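SusD homolog (Bacteroides thetaiotaomicron, PDB 4MRU) probably binds mucin O-glycans, acting as a SusD-like lipoprotein with a largely helical, TPR-like fold. Local coordinates at residues L199-L204 / G230-N235; S300-D305 / D383-Y388; I484-N489 / H499-R504. All coordinates share one frame; numbering follows the deposited sequence. Where two conformers were deposited one is given.

Overall arrangement
The three contacts follow one another along the chain and touch nowhere. Contact 1 is buried between helix 192-209 and the loop that follows helix 216-229. Contact 3 ties the end of helix 473-486 to the C-terminal region; its centre is about 28 Å from that of contact 1, with nearest atoms about 11 Å apart. Contact 2 is a loop-to-loop meeting at the surface, across the chain's centre from contact 1, their centres about 42 Å apart; contact 3 is about 37 Å from it, centre to centre. All three lie away from magnesium-binding N373. One ethanediol, probably from the crystallisation liquor, is hydrogen-bonded to Q203 in contact 1, and another lies about 4 Å from the Y388 side chain.

Contact 1. Residues L199-L204 / G230-N235; sequences LHSLQL and GVIEKN. With EDO (1,2-ethanediol), chain E.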
ATOM      1  N   LEU A 199      -7.852 -12.436  -6.808  1.00 18.82           N
ATOM      2  CA  LEU A 199      -6.557 -13.089  -7.111  1.00 19.00           C
ATOM      3  C   LEU A 199      -5.950 -12.571  -8.404  1.00 18.96           C
ATOM      4  O   LEU A 199      -4.749 -12.288  -8.479  1.00 18.55           O
ATOM      5  CB  LEU A 199      -6.760 -14.598  -7.185  1.00 19.22           C
ATOM      6  CG  LEU A 199      -5.582 -15.528  -7.374  1.00 23.64           C
ATOM      7  CD1 LEU A 199      -5.940 -16.879  -6.768  1.00 22.46           C
ATOM      8  CD2 LEU A 199      -5.222 -15.670  -8.835  1.00 23.23           C
ATOM      9  N   HIS A 200      -6.776 -12.455  -9.433  1.00 17.59           N
ATOM     10  CA  HIS A 200      -6.299 -11.902 -10.721  1.00 17.61           C
ATOM     11  C   HIS A 200      -5.859 -10.436 -10.623  1.00 18.57           C
ATOM     12  O   HIS A 200      -4.919 -10.007 -11.297  1.00 17.85           O
ATOM     13  CB  HIS A 200      -7.364 -12.073 -11.779  1.00 17.54           C
ATOM     14  CG  HIS A 200      -7.742 -13.499 -12.006  1.00 18.41           C
ATOM     15  ND1 HIS A 200      -9.045 -13.895 -12.272  1.00 19.51           N
ATOM     16  CD2 HIS A 200      -7.016 -14.634 -11.915  1.00 21.37           C
ATOM     17  CE1 HIS A 200      -9.072 -15.208 -12.409  1.00 21.98           C
ATOM     18  NE2 HIS A 200      -7.863 -15.678 -12.161  1.00 24.50           N
ATOM     19  N   SER A 201      -6.555  -9.667  -9.807  1.00 20.90           N
ATOM     20  CA  SER A 201      -6.198  -8.294  -9.574  1.00 20.79           C
ATOM     21  C   SER A 201      -4.818  -8.199  -8.854  1.00 19.86           C
ATOM     22  O   SER A 201      -4.007  -7.391  -9.190  1.00 19.66           O
ATOM     23  CB  SER A 201      -7.300  -7.593  -8.771  1.00 18.84           C
ATOM     24  OG  SER A 201      -8.565  -7.741  -9.417  1.00 21.45           O
ATOM     25  N   LEU A 202      -4.589  -9.066  -7.882  1.00 18.01           N
ATOM     26  CA  LEU A 202      -3.299  -9.113  -7.199  1.00 17.13           C
ATOM     27  C   LEU A 202      -2.193  -9.526  -8.155  1.00 19.76           C
ATOM     28  O   LEU A 202      -1.100  -8.961  -8.088  1.00 18.83           O
ATOM     29  CB  LEU A 202      -3.354 -10.098  -6.057  1.00 19.68           C
ATOM     30  CG  LEU A 202      -2.158 -10.228  -5.119  1.00 19.50           C
ATOM     31  CD1 LEU A 202      -1.801  -8.887  -4.514  1.00 21.90           C
ATOM     32  CD2 LEU A 202      -2.472 -11.254  -4.034  1.00 23.61           C
ATOM     33  N   GLN A 203      -2.452 -10.512  -9.026  1.00 16.97           N
ATOM     34  CA  GLN A 203      -1.478 -10.877 -10.066  1.00 19.23           C
ATOM     35  C   GLN A 203      -1.141  -9.665 -10.946  1.00 19.56           C
ATOM     36  O   GLN A 203       0.017  -9.445 -11.282  1.00 22.79           O
ATOM     37  CB  GLN A 203      -1.983 -11.990 -10.949  1.00 20.00           C
ATOM     38  CG  GLN A 203      -2.109 -13.347 -10.289  1.00 23.02           C
ATOM     39  CD  GLN A 203      -2.895 -14.343 -11.160  1.00 23.09           C
ATOM     40  OE1 GLN A 203      -3.918 -14.004 -11.768  1.00 25.80           O
ATOM     41  NE2 GLN A 203      -2.404 -15.581 -11.217  1.00 24.77           N
ATOM     42  N   LEU A 204      -2.146  -8.885 -11.294  1.00 18.59           N
ATOM     43  CA  LEU A 204      -1.946  -7.676 -12.082  1.00 18.81           C
ATOM     44  C   LEU A 204      -1.066  -6.645 -11.349  1.00 20.46           C
ATOM     45  O   LEU A 204      -0.148  -6.070 -11.923  1.00 17.08           O
ATOM     46  CB  LEU A 204      -3.303  -7.068 -12.428  1.00 18.84           C
ATOM     47  CG  LEU A 204      -3.298  -5.752 -13.211  1.00 18.30           C
ATOM     48  CD1 LEU A 204      -2.551  -5.903 -14.526  1.00 20.01           C
ATOM     49  CD2 LEU A 204      -4.718  -5.293 -13.456  1.00 23.32           C
ATOM     50  N   GLY A 230     -10.171 -12.293 -15.655  1.00 23.96           N
ATOM     51  CA  GLY A 230     -11.197 -11.503 -15.026  1.00 20.72           C
ATOM     52  C   GLY A 230     -10.673 -10.846 -13.747  1.00 22.71           C
ATOM     53  O   GLY A 230     -10.323 -11.523 -12.799  1.00 20.43           O
ATOM     54  N   VAL A 231     -10.670  -9.508 -13.719  1.00 20.85           N
ATOM     55  CA  VAL A 231     -10.236  -8.727 -12.565  1.00 20.95           C
ATOM     56  C   VAL A 231     -11.436  -7.953 -12.019  1.00 21.51           C
ATOM     57  O   VAL A 231     -12.514  -7.969 -12.627  1.00 21.70           O
ATOM     58  CB  VAL A 231      -9.090  -7.763 -12.913  1.00 19.53           C
ATOM     59  CG1 VAL A 231      -7.800  -8.538 -13.200  1.00 22.58           C
ATOM     60  CG2 VAL A 231      -9.440  -6.865 -14.126  1.00 18.16           C
ATOM     61  N   ILE A 232     -11.256  -7.320 -10.856  1.00 20.34           N
ATOM     62  CA  ILE A 232     -12.281  -6.500 -10.239  1.00 19.07           C
ATOM     63  C   ILE A 232     -12.551  -5.273 -11.115  1.00 21.12           C
ATOM     64  O   ILE A 232     -11.656  -4.469 -11.371  1.00 22.55           O
ATOM     65  CB  ILE A 232     -11.850  -6.054  -8.811  1.00 19.74           C
ATOM     66  CG1 ILE A 232     -11.690  -7.261  -7.885  1.00 19.09           C
ATOM     67  CG2 ILE A 232     -12.835  -5.071  -8.222  1.00 18.52           C
ATOM     68  CD1 ILE A 232     -10.948  -6.952  -6.602  1.00 22.08           C
ATOM     69  N   GLU A 233     -13.803  -5.142 -11.562  1.00 19.74           N
ATOM     70  CA  GLU A 233     -14.215  -4.046 -12.471  1.00 21.86           C
ATOM     71  C   GLU A 233     -15.357  -3.201 -11.928  1.00 23.19           C
ATOM     72  O   GLU A 233     -15.610  -2.123 -12.427  1.00 25.12           O
ATOM     73  CB  GLU A 233     -14.624  -4.607 -13.824  1.00 20.97           C
ATOM     74  CG  GLU A 233     -13.479  -5.153 -14.624  1.00 23.08           C
ATOM     75  CD  GLU A 233     -13.886  -5.544 -16.052  1.00 28.02           C
ATOM     76  OE1 GLU A 233     -14.668  -6.475 -16.198  1.00 37.00           O
ATOM     77  OE2 GLU A 233     -13.416  -4.928 -17.010  1.00 30.64           O
ATOM     78  N   LYS A 234     -16.049  -3.704 -10.912  1.00 24.26           N
ATOM     79  CA  LYS A 234     -17.164  -3.042 -10.305  1.00 25.53           C
ATOM     80  C   LYS A 234     -16.882  -2.848  -8.842  1.00 23.99           C
ATOM     81  O   LYS A 234     -16.283  -3.722  -8.231  1.00 21.15           O
ATOM     82  CB  LYS A 234     -18.419  -3.933 -10.381  1.00 30.23           C
ATOM     83  CG  LYS A 234     -18.953  -4.241 -11.764  1.00 49.51           C
ATOM     84  CD  LYS A 234     -20.183  -5.139 -11.686  1.00 49.78           C
ATOM     85  CE  LYS A 234     -19.960  -6.337 -10.765  1.00 62.73           C
ATOM     86  NZ  LYS A 234     -20.980  -7.404 -10.911  1.00 69.75           N
ATOM     87  N   ASN A 235     -17.322  -1.737  -8.271  1.00 19.34           N
ATOM     88  CA  ASN A 235     -17.088  -1.497  -6.865  1.00 19.32           C
ATOM     89  C   ASN A 235     -17.727  -2.569  -5.934  1.00 21.95           C
ATOM     90  O   ASN A 235     -17.257  -2.818  -4.849  1.00 21.27           O
ATOM     91  CB  ASN A 235     -17.584  -0.101  -6.505  1.00 18.57           C
ATOM     92  CG  ASN A 235     -16.536   0.966  -6.811  1.00 21.26           C
ATOM     93  OD1 ASN A 235     -15.345   0.807  -6.510  1.00 22.95           O
ATOM     94  ND2 ASN A 235     -16.970   2.055  -7.399  1.00 21.57           N
TER
HETATM   95  C1  EDO E 603      -3.904 -17.465 -13.946  1.00 23.22           C
HETATM   96  O1  EDO E 603      -4.085 -17.527 -12.532  1.00 28.91           O
HETATM   97  C2  EDO E 603      -4.765 -16.347 -14.482  1.00 29.98           C
HETATM   98  O2  EDO E 603      -4.088 -15.141 -14.152  1.00 25.37           O
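Two hydrogen bonds, each using a different kind of donor, join helix 192-209 to the chain leaving helix 216-229. In the first, H200 holds its CG beside its own backbone N (chi1 -59°), which brings the ring edge to the loop, and ND1 donates to G230 O at 2.7 Å. The carbonyl oxygen lies close to the imidazole plane and accepts the bond on a lone pair, although the N-H is bent from the line (142°). In the second, the backbone N of I232 donates almost straight, at 177°, to S201 OG, 3.1 Å away. The same hydroxyl is hydrogen-bonded to L197 O one turn back in its own helix, so it bridges helix and loop backbones.

Van der Waals contacts accompany these bonds. V231 lays CG1 alongside the helix backbone, 3.7 Å from H200 C, and V231 CB lies 3.5 Å from S201 OG; L204 CD2 meets V231 CG1 more loosely, at 4.5 Å. I232 brings CG1 against the same hydroxyl oxygen. V330 of helix 327-339 packs on both S201 and V231. G230 turns the chain out of its helix with positive phi, at backbone angles where a beta carbon would collide with the carbonyl oxygen of the residue before.

Next to the H200 ring, one turn on, the amide of Q203 grips an ethanediol like a two-pronged clamp: NE2 donates to EDO O1 at 2.9 Å, while OE1 accepts from EDO O2 at 2.6 Å. The diol is also bonded to D167 OD2.

That carboxylate oxygen bonds H200 NE2 as well. With ND1 donating a hydrogen bond to a carbonyl and NE2 paired with a carboxylate, the buried imidazole is fixed in rotation and may well be doubly protonated, D167 probably stabilising the positive charge.

Contact 2. Residues S300-D305 / D383-Y388; sequences SPFSDD and DPLGSY
The two loops approach without any backbone pairing, their nearest alpha carbons (S300 and S387) 8.1 Å apart, while 383-388 is bent into a type I beta turn from D383 to G386 that G386 N closes on D383 O.

Side chains from 383-388 and F302 make most of the contact, and no hydrogen bond crosses it. F302 sends its ring toward the turn, CG beside the backbone N (chi1 -64°), so that CE2 meets S387 OG at 3.1 Å, with the hydroxyl oxygen at the ring edge and near its plane. L385 runs past the ring in the opposite direction, its CB 3.9 Å from F302 CE2. One face of the phenyl is closed by P301, whose CG stands over the ring centre. Y388 reaches the other loop with its tip: OH comes within 3.5 Å of S300 CA and 3.8 Å of P301 CD. Its own ring carries S387 CB over one face, offset toward the rim. M307, from helix 304-309, packs on S300, F302 and L385.

Within each loop, side-chain to backbone bonds set the shape. D383 OD2 accepts two hydrogen bonds from backbone N-H groups, Y388 N on its anti lone pair and S387 N above the carboxylate plane; OD1 accepts from L385 N at 2.9 Å and is also bonded to Y311 OH. Opposite, S300 OG accepts from F302 N at 3.0 Å.

The result is a surface packing of two loops: an Asx turn set on a type I beta turn faces an ST turn, just before S303 N-caps helix 304-309.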
ATOM      1  N   SER A 300       8.375  19.211  15.558  1.00 20.30           N
ATOM      2  CA  SER A 300       7.670  20.451  15.842  1.00 21.46           C
ATOM      3  C   SER A 300       8.054  21.020  17.201  1.00 22.60           C
ATOM      4  O   SER A 300       8.167  20.268  18.160  1.00 23.36           O
ATOM      5  CB  SER A 300       6.150  20.231  15.838  1.00 26.88           C
ATOM      6  OG  SER A 300       5.444  21.421  16.208  1.00 26.47           O
ATOM      7  N   PRO A 301       8.170  22.358  17.314  1.00 23.40           N
ATOM      8  CA  PRO A 301       8.347  23.007  18.640  1.00 25.69           C
ATOM      9  C   PRO A 301       7.053  23.257  19.358  1.00 23.80           C
ATOM     10  O   PRO A 301       7.058  23.778  20.456  1.00 23.49           O
ATOM     11  CB  PRO A 301       8.973  24.355  18.275  1.00 26.82           C
ATOM     12  CG  PRO A 301       8.378  24.666  16.931  1.00 27.19           C
ATOM     13  CD  PRO A 301       8.151  23.347  16.219  1.00 23.83           C
ATOM     14  N   PHE A 302       5.926  22.920  18.752  1.00 26.85           N
ATOM     15  CA  PHE A 302       4.627  23.149  19.386  1.00 24.50           C
ATOM     16  C   PHE A 302       4.173  21.958  20.243  1.00 30.09           C
ATOM     17  O   PHE A 302       4.905  20.959  20.370  1.00 28.45           O
ATOM     18  CB  PHE A 302       3.638  23.508  18.281  1.00 25.68           C
ATOM     19  CG  PHE A 302       3.986  24.798  17.591  1.00 29.76           C
ATOM     20  CD1 PHE A 302       4.166  25.970  18.322  1.00 34.81           C
ATOM     21  CD2 PHE A 302       4.228  24.830  16.236  1.00 34.30           C
ATOM     22  CE1 PHE A 302       4.529  27.153  17.695  1.00 40.52           C
ATOM     23  CE2 PHE A 302       4.581  26.004  15.603  1.00 34.22           C
ATOM     24  CZ  PHE A 302       4.719  27.171  16.325  1.00 33.18           C
ATOM     25  N   SER A 303       2.976  22.078  20.838  1.00 24.97           N
ATOM     26  CA  SER A 303       2.426  21.049  21.724  1.00 25.54           C
ATOM     27  C   SER A 303       1.751  19.961  20.922  1.00 21.58           C
ATOM     28  O   SER A 303       1.410  20.154  19.760  1.00 19.65           O
ATOM     29  CB  SER A 303       1.425  21.657  22.716  1.00 24.82           C
ATOM     30  OG  SER A 303       0.175  22.028  22.097  1.00 28.70           O
ATOM     31  N   ASP A 304       1.602  18.789  21.522  1.00 22.91           N
ATOM     32  CA  ASP A 304       0.790  17.729  20.909  1.00 22.12           C
ATOM     33  C   ASP A 304      -0.650  18.218  20.608  1.00 21.14           C
ATOM     34  O   ASP A 304      -1.207  17.915  19.535  1.00 20.38           O
ATOM     35  CB  ASP A 304       0.742  16.494  21.803  1.00 26.22           C
ATOM     36  CG  ASP A 304       2.094  15.832  21.976  1.00 24.22           C
ATOM     37  OD1 ASP A 304       3.096  16.339  21.467  1.00 30.27           O
ATOM     38  OD2 ASP A 304       2.163  14.789  22.665  1.00 27.76           O
ATOM     39  N   ASP A 305      -1.232  19.008  21.502  1.00 20.05           N
ATOM     40  CA  ASP A 305      -2.592  19.493  21.290  0.50 24.45           C
ATOM     41  C   ASP A 305      -2.666  20.377  20.050  1.00 23.80           C
ATOM     42  O   ASP A 305      -3.626  20.293  19.298  1.00 23.20           O
ATOM     43  CB  ASP A 305      -3.111  20.268  22.497  0.50 29.57           C
ATOM     44  CG  ASP A 305      -4.621  20.471  22.444  0.50 34.74           C
ATOM     45  OD1 ASP A 305      -5.366  19.459  22.485  0.50 37.73           O
ATOM     46  OD2 ASP A 305      -5.062  21.640  22.340  0.50 44.17           O
ATOM     47  N   ASP A 383       1.620  25.991   5.917  1.00 20.28           N
ATOM     48  CA  ASP A 383       1.459  25.452   7.263  1.00 19.37           C
ATOM     49  C   ASP A 383       0.632  26.438   8.073  1.00 20.33           C
ATOM     50  O   ASP A 383       1.067  27.559   8.294  1.00 21.17           O
ATOM     51  CB  ASP A 383       2.825  25.239   7.868  1.00 22.47           C
ATOM     52  CG  ASP A 383       2.788  24.634   9.275  1.00 23.54           C
ATOM     53  OD1 ASP A 383       1.679  24.388   9.817  1.00 20.64           O
ATOM     54  OD2 ASP A 383       3.904  24.445   9.842  1.00 22.80           O
ATOM     55  N   PRO A 384      -0.568  26.047   8.526  1.00 20.91           N
ATOM     56  CA  PRO A 384      -1.350  26.992   9.325  1.00 22.33           C
ATOM     57  C   PRO A 384      -0.633  27.425  10.611  1.00 25.03           C
ATOM     58  O   PRO A 384      -0.941  28.489  11.128  1.00 27.52           O
ATOM     59  CB  PRO A 384      -2.627  26.188   9.675  1.00 24.18           C
ATOM     60  CG  PRO A 384      -2.161  24.729   9.623  1.00 22.11           C
ATOM     61  CD  PRO A 384      -1.241  24.729   8.434  1.00 23.37           C
ATOM     62  N   LEU A 385       0.346  26.658  11.102  1.00 25.59           N
ATOM     63  CA  LEU A 385       1.155  27.107  12.261  1.00 23.27           C
ATOM     64  C   LEU A 385       2.414  27.873  11.869  1.00 24.75           C
ATOM     65  O   LEU A 385       3.167  28.324  12.726  1.00 22.40           O
ATOM     66  CB  LEU A 385       1.497  25.909  13.174  1.00 24.60           C
ATOM     67  CG  LEU A 385       0.255  25.231  13.760  1.00 25.65           C
ATOM     68  CD1 LEU A 385       0.662  24.083  14.664  1.00 31.80           C
ATOM     69  CD2 LEU A 385      -0.622  26.201  14.539  1.00 32.73           C
ATOM     70  N   GLY A 386       2.647  28.013  10.576  1.00 22.66           N
ATOM     71  CA  GLY A 386       3.696  28.889  10.074  1.00 24.09           C
ATOM     72  C   GLY A 386       5.130  28.342  10.086  1.00 26.58           C
ATOM     73  O   GLY A 386       6.062  29.076   9.753  1.00 30.81           O
ATOM     74  N   SER A 387       5.315  27.074  10.433  1.00 24.91           N
ATOM     75  CA  SER A 387       6.664  26.531  10.620  1.00 26.20           C
ATOM     76  C   SER A 387       7.280  25.852   9.397  1.00 22.66           C
ATOM     77  O   SER A 387       8.487  25.920   9.235  1.00 20.85           O
ATOM     78  CB  SER A 387       6.678  25.464  11.725  1.00 27.48           C
ATOM     79  OG  SER A 387       6.280  25.986  12.956  1.00 32.16           O
ATOM     80  N   TYR A 388       6.490  25.119   8.617  1.00 21.80           N
ATOM     81  CA  TYR A 388       7.077  24.255   7.568  1.00 20.63           C
ATOM     82  C   TYR A 388       6.480  24.493   6.157  1.00 22.36           C
ATOM     83  O   TYR A 388       6.443  23.574   5.312  1.00 19.68           O
ATOM     84  CB  TYR A 388       6.954  22.795   7.965  1.00 18.63           C
ATOM     85  CG  TYR A 388       7.574  22.496   9.297  1.00 19.79           C
ATOM     86  CD1 TYR A 388       8.953  22.541   9.467  1.00 19.45           C
ATOM     87  CD2 TYR A 388       6.798  22.218  10.399  1.00 19.55           C
ATOM     88  CE1 TYR A 388       9.534  22.309  10.710  1.00 20.23           C
ATOM     89  CE2 TYR A 388       7.359  21.986  11.642  1.00 20.46           C
ATOM     90  CZ  TYR A 388       8.739  22.013  11.790  1.00 20.75           C
ATOM     91  OH  TYR A 388       9.311  21.765  13.011  1.00 18.59           O
TER

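Contact 3. Residues I484-N489 / H499-R504; sequences IKESSN and HVWWDR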
ATOM      1  N   ILE A 484      22.155  -6.838  -1.215  1.00 18.50           N
ATOM      2  CA  ILE A 484      23.214  -6.101  -1.934  1.00 17.57           C
ATOM      3  C   ILE A 484      23.356  -6.553  -3.394  1.00 22.23           C
ATOM      4  O   ILE A 484      23.359  -5.697  -4.290  1.00 23.93           O
ATOM      5  CB  ILE A 484      24.546  -6.200  -1.216  1.00 18.69           C
ATOM      6  CG1 ILE A 484      24.481  -5.511   0.178  1.00 17.95           C
ATOM      7  CG2 ILE A 484      25.684  -5.580  -2.037  1.00 21.68           C
ATOM      8  CD1 ILE A 484      25.647  -5.837   1.069  1.00 20.46           C
ATOM      9  N   LYS A 485      23.389  -7.870  -3.640  1.00 20.92           N
ATOM     10  CA  LYS A 485      23.549  -8.398  -4.977  1.00 24.32           C
ATOM     11  C   LYS A 485      22.358  -8.096  -5.908  1.00 27.89           C
ATOM     12  O   LYS A 485      22.554  -7.814  -7.103  1.00 24.76           O
ATOM     13  CB  LYS A 485      23.779  -9.917  -4.917  1.00 28.89           C
ATOM     14  CG  LYS A 485      25.216 -10.313  -4.581  1.00 51.55           C
ATOM     15  CD  LYS A 485      25.451 -11.826  -4.660  1.00 62.09           C
ATOM     16  CE  LYS A 485      25.678 -12.292  -6.099  1.00 77.85           C
ATOM     17  NZ  LYS A 485      26.196 -13.688  -6.233  1.00 75.36           N
ATOM     18  N   GLU A 486      21.142  -8.178  -5.366  1.00 25.23           N
ATOM     19  CA  GLU A 486      19.914  -7.879  -6.094  1.00 23.24           C
ATOM     20  C   GLU A 486      19.654  -6.405  -6.395  1.00 22.60           C
ATOM     21  O   GLU A 486      18.769  -6.110  -7.190  1.00 23.45           O
ATOM     22  CB  GLU A 486      18.676  -8.289  -5.290  1.00 29.45           C
ATOM     23  CG  GLU A 486      18.365  -9.740  -5.186  1.00 36.90           C
ATOM     24  CD  GLU A 486      16.903  -9.963  -4.772  1.00 29.44           C
ATOM     25  OE1 GLU A 486      16.477  -9.603  -3.626  1.00 22.64           O
ATOM     26  OE2 GLU A 486      16.206 -10.543  -5.610  1.00 33.51           O
ATOM     27  N   SER A 487      20.358  -5.489  -5.728  1.00 24.47           N
ATOM     28  CA  SER A 487      20.010  -4.071  -5.716  1.00 23.01           C
ATOM     29  C   SER A 487      20.623  -3.348  -6.896  1.00 22.37           C
ATOM     30  O   SER A 487      21.791  -3.552  -7.217  1.00 21.97           O
ATOM     31  CB  SER A 487      20.493  -3.386  -4.433  1.00 20.83           C
ATOM     32  OG  SER A 487      19.949  -2.057  -4.286  1.00 19.90           O
ATOM     33  N   SER A 488      19.835  -2.479  -7.519  1.00 20.85           N
ATOM     34  CA  SER A 488      20.375  -1.568  -8.528  1.00 23.28           C
ATOM     35  C   SER A 488      21.104  -0.406  -7.867  1.00 26.89           C
ATOM     36  O   SER A 488      21.774   0.358  -8.538  1.00 22.87           O
ATOM     37  CB  SER A 488      19.250  -1.039  -9.403  1.00 26.54           C
ATOM     38  OG  SER A 488      18.380  -0.170  -8.686  1.00 22.12           O
ATOM     39  N   ASN A 489      20.955  -0.262  -6.544  1.00 22.48           N
ATOM     40  CA  ASN A 489      21.557   0.852  -5.838  1.00 21.34           C
ATOM     41  C   ASN A 489      21.737   0.553  -4.366  1.00 19.46           C
ATOM     42  O   ASN A 489      20.856   0.812  -3.552  1.00 19.14           O
ATOM     43  CB  ASN A 489      20.710   2.107  -6.018  1.00 20.48           C
ATOM     44  CG  ASN A 489      21.354   3.328  -5.418  1.00 24.61           C
ATOM     45  OD1 ASN A 489      22.506   3.303  -4.986  1.00 24.88           O
ATOM     46  ND2 ASN A 489      20.610   4.399  -5.367  1.00 30.11           N
ATOM     47  N   HIS A 499      18.095   0.031  -2.511  1.00 20.17           N
ATOM     48  CA  HIS A 499      16.904  -0.303  -3.289  1.00 19.14           C
ATOM     49  C   HIS A 499      16.610  -1.800  -3.181  1.00 17.63           C
ATOM     50  O   HIS A 499      17.520  -2.643  -3.291  1.00 19.21           O
ATOM     51  CB  HIS A 499      17.075   0.062  -4.774  1.00 18.08           C
ATOM     52  CG  HIS A 499      17.066   1.539  -5.062  1.00 19.54           C
ATOM     53  ND1 HIS A 499      16.712   2.045  -6.290  1.00 20.03           N
ATOM     54  CD2 HIS A 499      17.364   2.614  -4.287  1.00 20.10           C
ATOM     55  CE1 HIS A 499      16.793   3.367  -6.262  1.00 21.29           C
ATOM     56  NE2 HIS A 499      17.191   3.735  -5.066  1.00 22.42           N
ATOM     57  N   VAL A 500      15.341  -2.133  -3.075  1.00 20.07           N
ATOM     58  CA  VAL A 500      14.900  -3.515  -3.273  1.00 17.67           C
ATOM     59  C   VAL A 500      14.994  -3.863  -4.762  1.00 17.86           C
ATOM     60  O   VAL A 500      15.038  -2.968  -5.613  1.00 19.17           O
ATOM     61  CB  VAL A 500      13.467  -3.791  -2.711  1.00 16.20           C
ATOM     62  CG1 VAL A 500      13.372  -3.354  -1.227  1.00 18.75           C
ATOM     63  CG2 VAL A 500      12.415  -3.107  -3.523  1.00 18.33           C
ATOM     64  N   TRP A 501      14.918  -5.166  -5.059  1.00 18.69           N
ATOM     65  CA  TRP A 501      15.193  -5.652  -6.419  1.00 20.14           C
ATOM     66  C   TRP A 501      14.318  -5.019  -7.505  1.00 17.73           C
ATOM     67  O   TRP A 501      14.826  -4.698  -8.562  1.00 18.37           O
ATOM     68  CB  TRP A 501      15.078  -7.191  -6.459  1.00 20.18           C
ATOM     69  CG  TRP A 501      15.072  -7.770  -7.844  1.00 19.49           C
ATOM     70  CD1 TRP A 501      16.121  -7.879  -8.697  1.00 23.00           C
ATOM     71  CD2 TRP A 501      13.948  -8.337  -8.509  1.00 18.56           C
ATOM     72  NE1 TRP A 501      15.715  -8.472  -9.875  1.00 20.62           N
ATOM     73  CE2 TRP A 501      14.371  -8.730  -9.785  1.00 22.36           C
ATOM     74  CE3 TRP A 501      12.610  -8.537  -8.153  1.00 22.31           C
ATOM     75  CZ2 TRP A 501      13.515  -9.348 -10.690  1.00 21.64           C
ATOM     76  CZ3 TRP A 501      11.745  -9.125  -9.084  1.00 19.25           C
ATOM     77  CH2 TRP A 501      12.220  -9.534 -10.319  1.00 21.18           C
ATOM     78  N   TRP A 502      13.028  -4.823  -7.287  1.00 16.55           N
ATOM     79  CA  TRP A 502      12.203  -4.261  -8.362  1.00 17.37           C
ATOM     80  C   TRP A 502      12.377  -2.735  -8.555  1.00 19.40           C
ATOM     81  O   TRP A 502      11.846  -2.210  -9.512  1.00 19.92           O
ATOM     82  CB  TRP A 502      10.708  -4.590  -8.199  1.00 17.83           C
ATOM     83  CG  TRP A 502      10.039  -4.325  -6.847  1.00 17.56           C
ATOM     84  CD1 TRP A 502       9.583  -5.259  -6.001  1.00 18.31           C
ATOM     85  CD2 TRP A 502       9.687  -3.063  -6.265  1.00 17.23           C
ATOM     86  NE1 TRP A 502       9.006  -4.691  -4.916  1.00 17.53           N
ATOM     87  CE2 TRP A 502       9.085  -3.330  -5.041  1.00 16.56           C
ATOM     88  CE3 TRP A 502       9.879  -1.745  -6.638  1.00 18.49           C
ATOM     89  CZ2 TRP A 502       8.629  -2.340  -4.201  1.00 19.62           C
ATOM     90  CZ3 TRP A 502       9.426  -0.738  -5.787  1.00 18.33           C
ATOM     91  CH2 TRP A 502       8.836  -1.046  -4.576  1.00 17.30           C
ATOM     92  N   ASP A 503      13.054  -2.050  -7.628  1.00 17.66           N
ATOM     93  CA  ASP A 503      13.176  -0.588  -7.650  1.00 18.20           C
ATOM     94  C   ASP A 503      14.363  -0.224  -8.504  1.00 19.20           C
ATOM     95  O   ASP A 503      15.508  -0.020  -8.007  1.00 21.21           O
ATOM     96  CB  ASP A 503      13.290  -0.046  -6.217  1.00 20.97           C
ATOM     97  CG  ASP A 503      13.400   1.463  -6.148  1.00 25.43           C
ATOM     98  OD1 ASP A 503      13.337   2.109  -7.225  1.00 20.76           O
ATOM     99  OD2 ASP A 503      13.564   1.983  -5.006  1.00 22.11           O
ATOM    100  N   ARG A 504      14.127  -0.226  -9.811  1.00 18.61           N
ATOM    101  CA  ARG A 504      15.224  -0.105 -10.789  1.00 18.96           C
ATOM    102  C   ARG A 504      15.006   1.009 -11.792  1.00 20.92           C
ATOM    103  O   ARG A 504      15.819   1.208 -12.657  1.00 23.73           O
ATOM    104  CB  ARG A 504      15.387  -1.415 -11.561  1.00 19.25           C
ATOM    105  CG  ARG A 504      15.490  -2.659 -10.699  1.00 19.96           C
ATOM    106  CD  ARG A 504      15.973  -3.880 -11.505  1.00 20.11           C
ATOM    107  NE  ARG A 504      17.440  -3.956 -11.506  1.00 23.58           N
ATOM    108  CZ  ARG A 504      18.178  -4.478 -10.522  1.00 24.85           C
ATOM    109  NH1 ARG A 504      17.622  -4.969  -9.418  1.00 24.63           N
ATOM    110  NH2 ARG A 504      19.477  -4.474 -10.618  1.00 29.33           N
TER
HETATM  111  O   HOH W   1      21.587  -6.122  -9.210  1.00 30.33           O
HETATM  112  O   HOH W   2      15.679  -7.048  -2.936  1.00 19.90           O
HETATM  113  O   HOH W   3      17.141  -2.391  -7.367  1.00 19.30           O
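R504 NH1 is held by two carbonyl oxygens, one from each segment: E486 O at 2.8 Å, in the guanidinium plane, and W501 O at 2.9 Å. Both bonds are nearly straight, and the bend at chi3 (89°) brings the group there. S488 CB lies over one guanidinium face, while a water joins R504 NH2 to K485 O.

S487 OG donates to H499 O at 2.7 Å, on a lone pair, and accepts from N489 N in an ST turn. H499 N returns a bond to N489 O at 3.1 Å. N489 CB stands over the centre of one imidazole face, a CH-pi contact 3.8 Å from the centroid; D503 OD2, salt-bridged to R460, lies over the opposite face, toward its rim; ND1 donates to D503 O. An alanine at H499 would probably loosen the hold of 484-489 on the V500-D503 turn, with the CH-pi contact and the ND1 bond lost.

The E486 carboxylate lies almost parallel to the W501 indole but off its plane, OE2 3.6 Å from W501 CB, and accepts from Q152 N and K153 N. A cationic group thus closes on a carbonyl at the C-terminal end of helix 473-486, where the dipole would probably favour its charge.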